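Local structure of glycosylation Associate Protein 2 (Streptococcus agalactiae serotype V, 6OYC) at residues L365-L370 against A382-H387; A388-K393 against G499-S504. The protein probably works in the Gap123 complex of the accessory Sec system, which couples glycosylation to export of serine-rich surface adhesins. All coordinates share one frame; numbering follows the deposited sequence.

Contact 1: L365-L370 against A382-H387; sequences LILSGL and AKLNPH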
# COMPACT_ATOMS: atom_id res chain seq x y z
N LEU B 365 5.28 19.39 -7.16
CA LEU B 365 4.74 18.04 -7.14
C LEU B 365 4.93 17.34 -8.49
O LEU B 365 4.67 17.94 -9.53
CB LEU B 365 3.25 18.07 -6.78
CG LEU B 365 2.47 16.79 -7.09
CD1 LEU B 365 2.97 15.68 -6.18
CD2 LEU B 365 0.97 17.00 -6.93
N ILE B 366 5.36 16.08 -8.46
CA ILE B 366 5.55 15.27 -9.68
C ILE B 366 4.80 13.95 -9.53
O ILE B 366 5.09 13.18 -8.61
CB ILE B 366 7.03 15.00 -9.96
CG1 ILE B 366 7.80 16.32 -10.08
CG2 ILE B 366 7.19 14.13 -11.22
CD1 ILE B 366 9.26 16.14 -9.91
N LEU B 367 3.89 13.68 -10.45
CA LEU B 367 3.15 12.41 -10.50
C LEU B 367 3.72 11.53 -11.60
O LEU B 367 4.04 12.01 -12.69
CB LEU B 367 1.66 12.65 -10.73
CG LEU B 367 1.03 13.58 -9.70
CD1 LEU B 367 -0.41 13.91 -10.03
CD2 LEU B 367 1.13 12.98 -8.31
N SER B 368 3.83 10.23 -11.33
CA SER B 368 4.51 9.31 -12.23
C SER B 368 3.94 7.90 -12.12
O SER B 368 3.29 7.55 -11.13
CB SER B 368 6.01 9.27 -11.95
OG SER B 368 6.25 8.93 -10.59
N GLY B 369 4.22 7.10 -13.14
CA GLY B 369 3.85 5.69 -13.13
C GLY B 369 4.06 5.05 -14.48
O GLY B 369 4.36 5.71 -15.48
N LEU B 370 3.91 3.73 -14.50
CA LEU B 370 3.98 2.93 -15.70
C LEU B 370 2.72 2.08 -15.83
O LEU B 370 2.16 1.63 -14.82
CB LEU B 370 5.25 2.06 -15.69
CG LEU B 370 6.51 2.93 -15.56
CD1 LEU B 370 7.65 2.17 -14.93
CD2 LEU B 370 6.94 3.50 -16.91
N ALA B 382 -5.16 15.76 -12.97
CA ALA B 382 -6.17 16.76 -13.32
C ALA B 382 -6.68 17.54 -12.11
O ALA B 382 -7.07 18.71 -12.25
CB ALA B 382 -7.34 16.06 -14.03
N LYS B 383 -6.70 16.94 -10.93
CA LYS B 383 -7.15 17.64 -9.74
C LYS B 383 -6.02 18.26 -8.95
O LYS B 383 -6.27 18.95 -7.95
CB LYS B 383 -7.93 16.69 -8.82
CG LYS B 383 -9.39 16.53 -9.20
CD LYS B 383 -9.51 15.55 -10.34
CE LYS B 383 -10.77 14.70 -10.25
NZ LYS B 383 -10.66 13.54 -11.19
N LEU B 384 -4.77 18.03 -9.37
CA LEU B 384 -3.63 18.44 -8.57
C LEU B 384 -2.75 19.48 -9.24
O LEU B 384 -1.93 20.10 -8.55
CB LEU B 384 -2.79 17.21 -8.20
CG LEU B 384 -3.45 16.27 -7.20
CD1 LEU B 384 -2.82 14.89 -7.24
CD2 LEU B 384 -3.37 16.85 -5.83
N ASN B 385 -2.90 19.70 -10.55
CA ASN B 385 -2.10 20.65 -11.33
C ASN B 385 -0.61 20.51 -10.99
O ASN B 385 0.01 21.47 -10.52
CB ASN B 385 -2.58 22.08 -11.10
CG ASN B 385 -2.15 23.03 -12.21
OD1 ASN B 385 -1.22 22.75 -12.97
ND2 ASN B 385 -2.83 24.17 -12.31
N PRO B 386 -0.03 19.33 -11.18
CA PRO B 386 1.36 19.13 -10.76
C PRO B 386 2.34 19.84 -11.69
O PRO B 386 2.02 20.25 -12.81
CB PRO B 386 1.53 17.61 -10.83
CG PRO B 386 0.61 17.21 -11.94
CD PRO B 386 -0.59 18.13 -11.81
N HIS B 387 3.57 19.95 -11.21
CA HIS B 387 4.64 20.46 -12.05
C HIS B 387 4.90 19.56 -13.24
O HIS B 387 5.11 20.03 -14.36
CB HIS B 387 5.91 20.61 -11.23
CG HIS B 387 7.07 21.11 -12.02
ND1 HIS B 387 7.15 22.40 -12.49
CD2 HIS B 387 8.19 20.48 -12.47
CE1 HIS B 387 8.27 22.56 -13.17
NE2 HIS B 387 8.92 21.41 -13.17

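Contact 2: A388-K393 against G499-S504; sequences AIIIGK and GAWFTS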
# COMPACT_ATOMS: atom_id res chain seq x y z
N ALA B 388 4.92 18.25 -13.02
CA ALA B 388 5.29 17.31 -14.07
C ALA B 388 4.59 15.98 -13.86
O ALA B 388 4.29 15.57 -12.74
CB ALA B 388 6.81 17.11 -14.09
N ILE B 389 4.33 15.30 -14.98
CA ILE B 389 3.76 13.97 -15.01
C ILE B 389 4.67 13.14 -15.91
O ILE B 389 4.71 13.37 -17.12
CB ILE B 389 2.32 13.98 -15.52
CG1 ILE B 389 1.42 14.63 -14.48
CG2 ILE B 389 1.86 12.57 -15.88
CD1 ILE B 389 0.00 14.79 -14.94
N ILE B 390 5.41 12.22 -15.31
CA ILE B 390 6.31 11.33 -16.05
C ILE B 390 5.62 9.98 -16.17
O ILE B 390 5.41 9.29 -15.17
CB ILE B 390 7.67 11.18 -15.34
CG1 ILE B 390 8.32 12.55 -15.13
CG2 ILE B 390 8.57 10.24 -16.10
CD1 ILE B 390 9.59 12.48 -14.30
N ILE B 391 5.25 9.59 -17.38
CA ILE B 391 4.50 8.36 -17.57
C ILE B 391 5.07 7.58 -18.75
O ILE B 391 5.60 8.16 -19.70
CB ILE B 391 3.00 8.66 -17.76
CG1 ILE B 391 2.81 9.84 -18.71
CG2 ILE B 391 2.35 8.97 -16.42
CD1 ILE B 391 1.36 10.03 -19.16
N GLY B 392 4.97 6.25 -18.66
CA GLY B 392 5.39 5.35 -19.72
C GLY B 392 4.40 4.22 -19.97
O GLY B 392 3.93 3.57 -19.03
N LYS B 393 4.11 3.97 -21.24
CA LYS B 393 3.14 3.01 -21.75
C LYS B 393 1.75 3.37 -21.23
O LYS B 393 1.13 2.59 -20.50
CB LYS B 393 3.53 1.59 -21.37
CG LYS B 393 4.99 1.27 -21.69
CD LYS B 393 5.35 -0.18 -21.43
CE LYS B 393 6.63 -0.57 -22.14
NZ LYS B 393 7.05 -1.97 -21.84
N GLY B 499 12.46 1.36 -18.34
CA GLY B 499 12.98 1.71 -17.03
C GLY B 499 14.05 2.78 -17.10
O GLY B 499 13.96 3.80 -16.42
N ALA B 500 15.07 2.56 -17.94
CA ALA B 500 16.15 3.53 -18.09
C ALA B 500 15.62 4.90 -18.49
O ALA B 500 16.07 5.92 -17.98
CB ALA B 500 17.17 3.03 -19.11
N TRP B 501 14.64 4.93 -19.39
CA TRP B 501 14.05 6.20 -19.79
C TRP B 501 13.36 6.87 -18.61
O TRP B 501 13.57 8.07 -18.36
CB TRP B 501 13.06 5.98 -20.93
CG TRP B 501 12.31 7.23 -21.27
CD1 TRP B 501 12.70 8.21 -22.13
CD2 TRP B 501 11.05 7.65 -20.73
NE1 TRP B 501 11.76 9.21 -22.18
CE2 TRP B 501 10.73 8.89 -21.33
CE3 TRP B 501 10.15 7.10 -19.81
CZ2 TRP B 501 9.56 9.59 -21.03
CZ3 TRP B 501 8.98 7.80 -19.52
CH2 TRP B 501 8.70 9.03 -20.12
N PHE B 502 12.53 6.11 -17.89
CA PHE B 502 11.78 6.66 -16.76
C PHE B 502 12.72 7.24 -15.71
O PHE B 502 12.53 8.37 -15.25
CB PHE B 502 10.90 5.56 -16.16
CG PHE B 502 10.03 6.00 -15.01
CD1 PHE B 502 8.74 6.49 -15.25
CD2 PHE B 502 10.47 5.88 -13.70
CE1 PHE B 502 7.92 6.88 -14.19
CE2 PHE B 502 9.65 6.27 -12.64
CZ PHE B 502 8.38 6.77 -12.88
N THR B 503 13.74 6.48 -15.32
CA THR B 503 14.66 6.99 -14.32
C THR B 503 15.52 8.12 -14.87
O THR B 503 15.86 9.05 -14.12
CB THR B 503 15.55 5.86 -13.77
OG1 THR B 503 16.54 6.42 -12.91
CG2 THR B 503 16.25 5.11 -14.89
N SER B 504 15.87 8.08 -16.16
CA SER B 504 16.62 9.17 -16.77
C SER B 504 15.79 10.44 -16.83
O SER B 504 16.27 11.53 -16.50
CB SER B 504 17.10 8.77 -18.17
OG SER B 504 17.27 9.91 -19.00

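Contact 1: L365-L370 against A382-H387
Leu365 packs on Pro386 and Leu384, and its side chain can be followed outward. CB lies 4.4 Å from Pro386 CB, at the margin of contact. From there CG stands anti to the backbone N (chi1 164°), and it comes to 3.9 Å from the same Pro386 CB. CD2 meets Leu384 CB at 4.0 Å and lies as near to Pro386 CB. The Leu365 side chain also touches Leu355 of helix 341-358. Leu384 touches that helix too, at Ile351 and Gln352, so the same side chains also pack on it.

Leu367 lies two residues along the strand and points toward the same loop. Its CD1 does the touching. It meets Leu384 CD1 at 3.8 Å and Pro386 CG at 3.9 Å, crossing both side chains at about a right angle. The loop joins helix 372-381 to strand 388-392, so the contact sits at the return of a beta-alpha-beta crossover. In this part of the alpha/beta-hydrolase fold, strand 365-370 leads into what may be the nucleophile elbow, to which Gly369 would belong.

The backbone adds one polar link. His387 N donates to Leu365 O at 2.8 Å, but the N-H...O angle of 130° makes the bond weak. Pro386 CB and His387 CB also touch this oxygen, each at 3.4 Å. The His387 ring is held from elsewhere: ND1 bonds to Asp363, NE2 to Asp513, and Phe514 meets the ring edge-to-face. Two carboxylate partners may favour the doubly protonated imidazole.

Contact 2: A388-K393 against G499-S504
Trp501 and Phe502 bring two rings from the helix to the backbone of strand 388-392. The six-membered end of the Trp501 indole meets the Ile391 carbonyl. That oxygen approaches obliquely and lies 3.2 Å from Trp501 CH2. Ile390 CG2 and Gly392 CA also come in at a slant to the indole. Gly392 has no side chain to stand between them, and its CA is 4.4 Å from Trp501 CZ3.

The Phe502 ring receives the Ile390 carbonyl at its edge. Ile390 O lies near the ring plane, 3.6 Å from Phe502 CE1. The Phe502 side chain starts with CG anti to the backbone N (chi1 -178°), and CD1 and CE1 are the atoms that reach the strand. Ile390 CG2 packs on both, with Phe502 CD1 the nearer at 3.8 Å. The two side chains meet at an oblique angle. Beyond the strand, Phe502 also touches Ser368 and Leu370, and it makes an edge-to-face pair with Tyr506.

Helix 495-514 is the C-terminal helix of the alpha/beta-hydrolase domain and packs on one side of its central sheet. Its segment runs almost exactly antiparallel to strand 388-392, at 174°, with the axes 9.1 Å apart. Trp501 extends the packing to Ala456 on the next strand, 452-458.

Successive strand residues play different parts. Ile390 directs its side chain toward the helix, whereas that of Ile391 points away and its carbonyl oxygen does the touching.

How the contacts relate
Of the four segments, strand 365-370 comes first along the chain. The chain then turns through helix 372-381 and comes back at 382-387, where contact 1 closes a short loop. Strand 388-392 follows at once and opens contact 2. Contact 2 closes a much longer loop, with 105 residues between 388-393 and 499-504. The two contacts are therefore in series and do not nest or cross. They meet in the sheet, where Leu367 pairs with Ala388 and Ile390 through probable backbone hydrogen bonds. Ser368 also packs on Phe502. Contact 1 ties the crossover loop to the sheet, and contact 2 ties on the C-terminal helix.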